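Local atomic coordinates of putative beta-glucosidase (Bifidobacterium adolescentis, PDB entry 5WAB), a protein that hydrolyses beta-glucosidic linkages as a family 3 glycoside hydrolase, and may also release terminal arabinopyranosyl units from ginsenosides. Residues 488-493 / 546-551. Residues are numbered along the deposited sequence; the frame is centred on the assembly and turned at random.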
loop_
_atom_site.group_PDB
_atom_site.type_symbol
_atom_site.label_atom_id
_atom_site.label_comp_id
_atom_site.label_asym_id
_atom_site.label_seq_id
_atom_site.Cartn_x
_atom_site.Cartn_y
_atom_site.Cartn_z
ATOM N N VAL A 488 -24.604 3.310 -4.784
ATOM C CA VAL A 488 -23.615 4.036 -4.002
ATOM C C VAL A 488 -22.777 4.850 -4.977
ATOM O O VAL A 488 -22.592 4.462 -6.135
ATOM C CB VAL A 488 -22.713 3.077 -3.193
ATOM C CG1 VAL A 488 -22.187 1.970 -4.093
ATOM C CG2 VAL A 488 -21.585 3.822 -2.487
ATOM N N SER A 489 -22.263 5.981 -4.503
ATOM C CA SER A 489 -21.380 6.755 -5.368
ATOM C C SER A 489 -19.933 6.304 -5.182
ATOM O O SER A 489 -19.514 6.022 -4.055
ATOM C CB SER A 489 -21.483 8.245 -5.056
ATOM O OG SER A 489 -20.424 8.956 -5.666
ATOM N N PRO A 490 -19.146 6.230 -6.258
ATOM C CA PRO A 490 -17.718 5.909 -6.103
ATOM C C PRO A 490 -17.001 7.043 -5.400
ATOM O O PRO A 490 -17.346 8.212 -5.582
ATOM C CB PRO A 490 -17.224 5.728 -7.545
ATOM C CG PRO A 490 -18.219 6.450 -8.378
ATOM C CD PRO A 490 -19.524 6.506 -7.651
ATOM N N SER A 491 -16.014 6.685 -4.572
ATOM C CA SER A 491 -15.296 7.682 -3.791
ATOM C C SER A 491 -13.783 7.471 -3.785
ATOM O O SER A 491 -13.091 8.076 -2.954
ATOM C CB SER A 491 -15.824 7.693 -2.353
ATOM O OG SER A 491 -15.775 6.403 -1.755
ATOM N N GLY A 492 -13.250 6.644 -4.682
ATOM C CA GLY A 492 -11.838 6.323 -4.642
ATOM C C GLY A 492 -10.985 7.451 -5.190
ATOM O O GLY A 492 -11.343 8.123 -6.156
ATOM N N LYS A 493 -9.833 7.642 -4.557
ATOM C CA LYS A 493 -8.809 8.570 -5.010
ATOM C C LYS A 493 -7.540 7.791 -5.329
ATOM O O LYS A 493 -7.196 6.835 -4.628
ATOM C CB LYS A 493 -8.511 9.637 -3.950
ATOM C CG LYS A 493 -9.718 10.443 -3.486
ATOM C CD LYS A 493 -10.299 11.319 -4.587
ATOM C CE LYS A 493 -11.383 12.227 -4.018
ATOM N NZ LYS A 493 -12.022 13.103 -5.044
ATOM N N LEU A 546 -13.285 11.089 -9.301
ATOM C CA LEU A 546 -14.581 11.723 -9.472
ATOM C C LEU A 546 -15.630 11.009 -8.619
ATOM O O LEU A 546 -15.406 9.923 -8.088
ATOM C CB LEU A 546 -14.983 11.720 -10.947
ATOM C CG LEU A 546 -14.117 12.510 -11.941
ATOM C CD1 LEU A 546 -14.657 12.355 -13.362
ATOM C CD2 LEU A 546 -14.009 13.987 -11.569
ATOM N N SER A 547 -16.795 11.637 -8.498
ATOM C CA SER A 547 -17.895 11.101 -7.704
ATOM C C SER A 547 -19.202 11.486 -8.383
ATOM O O SER A 547 -19.231 12.329 -9.283
ATOM C CB SER A 547 -17.862 11.599 -6.254
ATOM O OG SER A 547 -18.388 12.905 -6.148
ATOM N N TYR A 548 -20.289 10.846 -7.955
ATOM C CA TYR A 548 -21.607 11.254 -8.428
ATOM C C TYR A 548 -22.095 12.542 -7.773
ATOM O O TYR A 548 -23.097 13.106 -8.227
ATOM C CB TYR A 548 -22.631 10.138 -8.183
ATOM C CG TYR A 548 -22.341 8.857 -8.937
ATOM C CD1 TYR A 548 -21.487 8.850 -10.034
ATOM C CD2 TYR A 548 -22.909 7.649 -8.540
ATOM C CE1 TYR A 548 -21.208 7.681 -10.716
ATOM C CE2 TYR A 548 -22.638 6.472 -9.219
ATOM C CZ TYR A 548 -21.788 6.494 -10.309
ATOM O OH TYR A 548 -21.515 5.326 -10.990
ATOM N N ALA A 549 -21.413 13.031 -6.741
ATOM C CA ALA A 549 -21.796 14.246 -6.037
ATOM C C ALA A 549 -20.805 15.366 -6.322
ATOM O O ALA A 549 -19.748 15.162 -6.922
ATOM C CB ALA A 549 -21.884 13.994 -4.528
ATOM N N THR A 550 -21.159 16.568 -5.877
ATOM C CA THR A 550 -20.281 17.725 -5.951
ATOM C C THR A 550 -20.015 18.241 -4.545
ATOM O O THR A 550 -20.879 18.161 -3.665
ATOM C CB THR A 550 -20.879 18.849 -6.820
ATOM O OG1 THR A 550 -22.138 19.269 -6.277
ATOM C CG2 THR A 550 -21.076 18.374 -8.248
ATOM N N PHE A 551 -18.807 18.758 -4.333
ATOM C CA PHE A 551 -18.389 19.229 -3.021
ATOM C C PHE A 551 -17.710 20.586 -3.149
ATOM O O PHE A 551 -17.159 20.929 -4.197
ATOM C CB PHE A 551 -17.454 18.211 -2.337
ATOM C CG PHE A 551 -18.094 16.868 -2.111
ATOM C CD1 PHE A 551 -18.087 15.905 -3.112
ATOM C CD2 PHE A 551 -18.723 16.574 -0.913
ATOM C CE1 PHE A 551 -18.686 14.675 -2.919
ATOM C CE2 PHE A 551 -19.324 15.340 -0.712
ATOM C CZ PHE A 551 -19.306 14.390 -1.717
HETATM O O HOH W 1 -13.861 10.070 -5.523
#
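Tyr548 lays one face of its ring against Pro490, whose CD sits almost exactly over the middle, 3.4 Å from the Tyr548 ring centroid and 10° off the normal. This is a CH-pi contact between the proline CD and the aromatic face, the two side chains crossing at about a right angle; the proline CG lies further off, 4.0 Å from Tyr548 CE1. The backbone of Tyr548 is held as well: with OG anti to its own backbone N (chi1 167°), Ser489 accepts from the Tyr548 amide, and Tyr548 N to Ser489 OG is 3.0 Å and nearly straight at 161°. The same hydroxyl donates to Pro490 O from above the carbonyl plane, so two bonds grip it. Within the C-terminal domain of glycoside hydrolase family 3, this pairing joins the loop after helix 476-484 to the connection entering strand 551-560, which leads towards the fibronectin type III-like part. That connection is itself folded back by an ST turn, in which Ser547 OG accepts from Ala549 N at 3.1 Å. At the other end a water donates to both Gly492 O and Leu546 O, bridging the two backbones. The Tyr548 hydroxyl is hydrogen-bonded to Val483 O on helix 476-484, while Leu318 of strand 317-321 touches both Tyr548 and Pro490. An alanine at Tyr548 would probably open a gap over Pro490 CD and leave Val483 O without its phenolic partner. Lys493, next along from Gly492, forms a salt bridge with Glu582 of strand 580-590, and its NZ also bonds to Gly545 O.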